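Local atomic coordinates of probable ABC transporter extracellular-binding protein YckB (Bacillus subtilis, PDB entry 2IEE), a protein that probably binds a solute outside the cell membrane and delivers it to an ABC transporter, as a lipoprotein of the bacterial solute-binding protein family 3. Residues Val53-Leu61 / Lys223-Asp234. Numbering follows the deposited sequence.
Sequences VVREAAKRL and KMNEALKEMSKD
Arg60 reaches across to two acids at once, Glu230 and Asp234, while a third, Glu56 of its own helix, binds its NE. This salt-bridge network lies at the edge of a helix-helix packing in the periplasmic-binding-protein fold of solute-binding family 3. Helix 49-60 crosses helix 218-234 steeply, the segment axes at 107° and 8.7 Å apart. Arg60 NH1 donates to Glu230 OE2 at 3.0 Å, tilted from the guanidinium plane, and weakly to Asp234 OD2. The Glu230 carboxylate lies nearly parallel to the guanidinium, that of Asp234 is turned steeply to it. Arg60 NE donates to the anti lone pair of Glu56 OE2 at 2.9 Å. Arg60 NH2 bonds Ser236 OG, which also bonds Asp234 OD1, so each guanidinium nitrogen has a partner. Replacing Arg60 by an alanine would probably leave three carboxylates without their shared counter-charge and uncover Met231 CG, which lies against one guanidinium face.

Beneath this network the contact is apolar. Ala57 and Ala227 bring the backbones close, with CA atoms 5.3 Å apart. Selenomethionine Met231 is a knob among Val53, Glu56, Ala57 and Arg60. Its chain bends at chi3 (75°), which brings CE to 3.5 Å from Glu56 CG, while SE rests by the backbone of Ala57. Val53 CG1 meets Leu228 CD2, and both side chains continue the packing outside the pair, Val53 onto helix 236-244 and Leu228 onto Ser104 and Thr105. At the other end selenomethionine Met224 also touches Ile23 of strand 22-27, and its CE presses on Leu61 CD1 at a tight 3.4 Å.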
loop_
_atom_site.group_PDB
_atom_site.type_symbol
_atom_site.label_atom_id
_atom_site.label_comp_id
_atom_site.label_asym_id
_atom_site.label_seq_id
_atom_site.Cartn_x
_atom_site.Cartn_y
_atom_site.Cartn_z
ATOM N N VAL A 53 -0.928 -10.066 -7.801
ATOM C CA VAL A 53 0.479 -10.448 -7.834
ATOM C C VAL A 53 0.650 -11.822 -7.193
ATOM O O VAL A 53 1.355 -12.677 -7.713
ATOM C CB VAL A 53 1.365 -9.428 -7.070
ATOM C CG1 VAL A 53 2.766 -9.993 -6.884
ATOM C CG2 VAL A 53 1.429 -8.109 -7.846
ATOM N N VAL A 54 0.003 -12.020 -6.051
ATOM C CA VAL A 54 0.075 -13.292 -5.349
ATOM C C VAL A 54 -0.601 -14.394 -6.171
ATOM O O VAL A 54 -0.053 -15.483 -6.352
ATOM C CB VAL A 54 -0.624 -13.193 -3.972
ATOM C CG1 VAL A 54 -0.681 -14.560 -3.316
ATOM C CG2 VAL A 54 0.119 -12.216 -3.082
ATOM N N ARG A 55 -1.797 -14.091 -6.669
ATOM C CA ARG A 55 -2.571 -15.036 -7.465
ATOM C C ARG A 55 -1.736 -15.585 -8.618
ATOM O O ARG A 55 -1.633 -16.800 -8.803
ATOM C CB ARG A 55 -3.843 -14.340 -7.982
ATOM C CG ARG A 55 -4.756 -15.172 -8.880
ATOM C CD ARG A 55 -6.064 -14.411 -9.171
ATOM N NE ARG A 55 -7.020 -14.538 -8.071
ATOM C CZ ARG A 55 -7.825 -13.570 -7.645
ATOM N NH1 ARG A 55 -7.804 -12.373 -8.214
ATOM N NH2 ARG A 55 -8.668 -13.807 -6.651
ATOM N N GLU A 56 -1.121 -14.682 -9.372
ATOM C CA GLU A 56 -0.297 -15.053 -10.515
ATOM C C GLU A 56 0.971 -15.790 -10.082
ATOM O O GLU A 56 1.387 -16.756 -10.721
ATOM C CB GLU A 56 0.067 -13.793 -11.312
ATOM C CG GLU A 56 0.874 -14.035 -12.581
ATOM C CD GLU A 56 0.123 -14.878 -13.600
ATOM O OE1 GLU A 56 -1.124 -14.813 -13.626
ATOM O OE2 GLU A 56 0.778 -15.596 -14.386
ATOM N N ALA A 57 1.589 -15.335 -8.997
ATOM C CA ALA A 57 2.800 -15.982 -8.510
ATOM C C ALA A 57 2.466 -17.428 -8.156
ATOM O O ALA A 57 3.199 -18.352 -8.503
ATOM C CB ALA A 57 3.338 -15.243 -7.289
ATOM N N ALA A 58 1.348 -17.618 -7.468
ATOM C CA ALA A 58 0.922 -18.955 -7.083
ATOM C C ALA A 58 0.663 -19.783 -8.336
ATOM O O ALA A 58 1.011 -20.965 -8.397
ATOM C CB ALA A 58 -0.338 -18.880 -6.230
ATOM N N LYS A 59 0.061 -19.156 -9.339
ATOM C CA LYS A 59 -0.232 -19.845 -10.588
ATOM C C LYS A 59 1.070 -20.316 -11.228
ATOM O O LYS A 59 1.148 -21.432 -11.732
ATOM C CB LYS A 59 -0.988 -18.921 -11.551
ATOM C CG LYS A 59 -1.486 -19.633 -12.804
ATOM C CD LYS A 59 -2.123 -18.675 -13.800
ATOM C CE LYS A 59 -2.642 -19.435 -15.016
ATOM N NZ LYS A 59 -3.281 -18.536 -16.020
ATOM N N ARG A 60 2.095 -19.465 -11.194
ATOM C CA ARG A 60 3.391 -19.817 -11.762
ATOM C C ARG A 60 3.906 -21.086 -11.089
ATOM O O ARG A 60 4.671 -21.845 -11.684
ATOM C CB ARG A 60 4.416 -18.691 -11.543
ATOM C CG ARG A 60 4.109 -17.377 -12.256
ATOM C CD ARG A 60 4.089 -17.532 -13.772
ATOM N NE ARG A 60 3.620 -16.320 -14.446
ATOM C CZ ARG A 60 4.395 -15.295 -14.790
ATOM N NH1 ARG A 60 5.695 -15.325 -14.531
ATOM N NH2 ARG A 60 3.866 -14.238 -15.393
ATOM N N LEU A 61 3.477 -21.302 -9.846
ATOM C CA LEU A 61 3.892 -22.458 -9.064
ATOM C C LEU A 61 2.862 -23.589 -9.082
ATOM O O LEU A 61 2.853 -24.438 -8.194
ATOM C CB LEU A 61 4.158 -22.023 -7.619
ATOM C CG LEU A 61 5.270 -20.979 -7.457
ATOM C CD1 LEU A 61 5.249 -20.395 -6.056
ATOM C CD2 LEU A 61 6.612 -21.619 -7.756
ATOM N N LYS A 223 10.495 -20.427 -3.145
ATOM C CA LYS A 223 9.640 -20.700 -4.295
ATOM C C LYS A 223 8.869 -19.453 -4.725
ATOM O O LYS A 223 8.776 -19.151 -5.918
ATOM C CB LYS A 223 8.677 -21.844 -3.964
ATOM C CG LYS A 223 9.340 -23.216 -3.996
ATOM C CD LYS A 223 9.674 -23.592 -5.433
ATOM C CE LYS A 223 10.330 -24.948 -5.530
ATOM N NZ LYS A 223 10.531 -25.345 -6.955
HETATM N N MSE A 224 8.315 -18.733 -3.755
HETATM C CA MSE A 224 7.573 -17.509 -4.045
HETATM C C MSE A 224 8.484 -16.500 -4.737
HETATM O O MSE A 224 8.100 -15.893 -5.739
HETATM C CB MSE A 224 7.024 -16.890 -2.757
HETATM C CG MSE A 224 5.640 -17.367 -2.356
HETATM SE SE MSE A 224 4.281 -16.851 -3.651
HETATM C CE MSE A 224 3.457 -18.570 -3.879
ATOM N N ASN A 225 9.691 -16.324 -4.201
ATOM C CA ASN A 225 10.644 -15.380 -4.782
ATOM C C ASN A 225 11.018 -15.790 -6.203
ATOM O O ASN A 225 11.242 -14.939 -7.067
ATOM C CB ASN A 225 11.906 -15.285 -3.920
ATOM C CG ASN A 225 11.673 -14.520 -2.623
ATOM O OD1 ASN A 225 10.569 -14.034 -2.361
ATOM N ND2 ASN A 225 12.717 -14.405 -1.811
ATOM N N GLU A 226 11.081 -17.096 -6.437
ATOM C CA GLU A 226 11.413 -17.616 -7.756
ATOM C C GLU A 226 10.359 -17.175 -8.769
ATOM O O GLU A 226 10.688 -16.714 -9.862
ATOM C CB GLU A 226 11.518 -19.149 -7.707
ATOM C CG GLU A 226 12.904 -19.660 -7.305
ATOM C CD GLU A 226 12.964 -21.171 -7.089
ATOM O OE1 GLU A 226 12.447 -21.927 -7.940
ATOM O OE2 GLU A 226 13.543 -21.600 -6.067
ATOM N N ALA A 227 9.090 -17.299 -8.395
ATOM C CA ALA A 227 7.996 -16.901 -9.278
ATOM C C ALA A 227 7.931 -15.376 -9.424
ATOM O O ALA A 227 7.674 -14.864 -10.510
ATOM C CB ALA A 227 6.676 -17.440 -8.747
ATOM N N LEU A 228 8.169 -14.656 -8.330
ATOM C CA LEU A 228 8.149 -13.198 -8.358
ATOM C C LEU A 228 9.265 -12.649 -9.246
ATOM O O LEU A 228 9.072 -11.660 -9.954
ATOM C CB LEU A 228 8.283 -12.632 -6.937
ATOM C CG LEU A 228 7.031 -12.679 -6.056
ATOM C CD1 LEU A 228 7.356 -12.258 -4.626
ATOM C CD2 LEU A 228 5.973 -11.766 -6.652
ATOM N N LYS A 229 10.428 -13.291 -9.202
ATOM C CA LYS A 229 11.567 -12.875 -10.011
ATOM C C LYS A 229 11.241 -13.082 -11.486
ATOM O O LYS A 229 11.570 -12.252 -12.331
ATOM C CB LYS A 229 12.811 -13.691 -9.630
ATOM C CG LYS A 229 14.039 -13.398 -10.482
ATOM C CD LYS A 229 15.273 -14.125 -9.958
ATOM C CE LYS A 229 16.517 -13.772 -10.773
ATOM N NZ LYS A 229 17.757 -14.387 -10.210
ATOM N N GLU A 230 10.594 -14.204 -11.782
ATOM C CA GLU A 230 10.198 -14.540 -13.140
ATOM C C GLU A 230 9.214 -13.487 -13.653
ATOM O O GLU A 230 9.259 -13.093 -14.821
ATOM C CB GLU A 230 9.546 -15.925 -13.147
ATOM C CG GLU A 230 9.098 -16.430 -14.502
ATOM C CD GLU A 230 8.432 -17.795 -14.405
ATOM O OE1 GLU A 230 9.122 -18.774 -14.037
ATOM O OE2 GLU A 230 7.216 -17.891 -14.686
HETATM N N MSE A 231 8.331 -13.038 -12.765
HETATM C CA MSE A 231 7.329 -12.032 -13.102
HETATM C C MSE A 231 7.992 -10.669 -13.253
HETATM O O MSE A 231 7.615 -9.860 -14.106
HETATM C CB MSE A 231 6.255 -11.983 -12.012
HETATM C CG MSE A 231 5.288 -13.160 -12.045
HETATM SE SE MSE A 231 4.164 -13.235 -10.467
HETATM C CE MSE A 231 2.965 -11.778 -10.894
ATOM N N SER A 232 8.998 -10.429 -12.421
ATOM C CA SER A 232 9.737 -9.181 -12.452
ATOM C C SER A 232 10.484 -9.028 -13.770
ATOM O O SER A 232 10.551 -7.933 -14.334
ATOM C CB SER A 232 10.736 -9.141 -11.298
ATOM O OG SER A 232 11.495 -7.948 -11.346
ATOM N N LYS A 233 11.033 -10.136 -14.261
ATOM C CA LYS A 233 11.797 -10.129 -15.503
ATOM C C LYS A 233 10.949 -10.102 -16.774
ATOM O O LYS A 233 11.367 -9.515 -17.772
ATOM C CB LYS A 233 12.751 -11.330 -15.534
ATOM C CG LYS A 233 13.704 -11.373 -14.343
ATOM C CD LYS A 233 14.478 -12.684 -14.242
ATOM C CE LYS A 233 15.619 -12.754 -15.241
ATOM N NZ LYS A 233 16.490 -13.948 -15.009
ATOM N N ASP A 234 9.770 -10.724 -16.763
ATOM C CA ASP A 234 8.951 -10.702 -17.972
ATOM C C ASP A 234 7.945 -9.556 -18.039
ATOM O O ASP A 234 7.138 -9.490 -18.961
ATOM C CB ASP A 234 8.227 -12.030 -18.182
ATOM C CG ASP A 234 7.177 -12.308 -17.128
ATOM O OD1 ASP A 234 6.696 -11.360 -16.470
ATOM O OD2 ASP A 234 6.818 -13.494 -16.978
#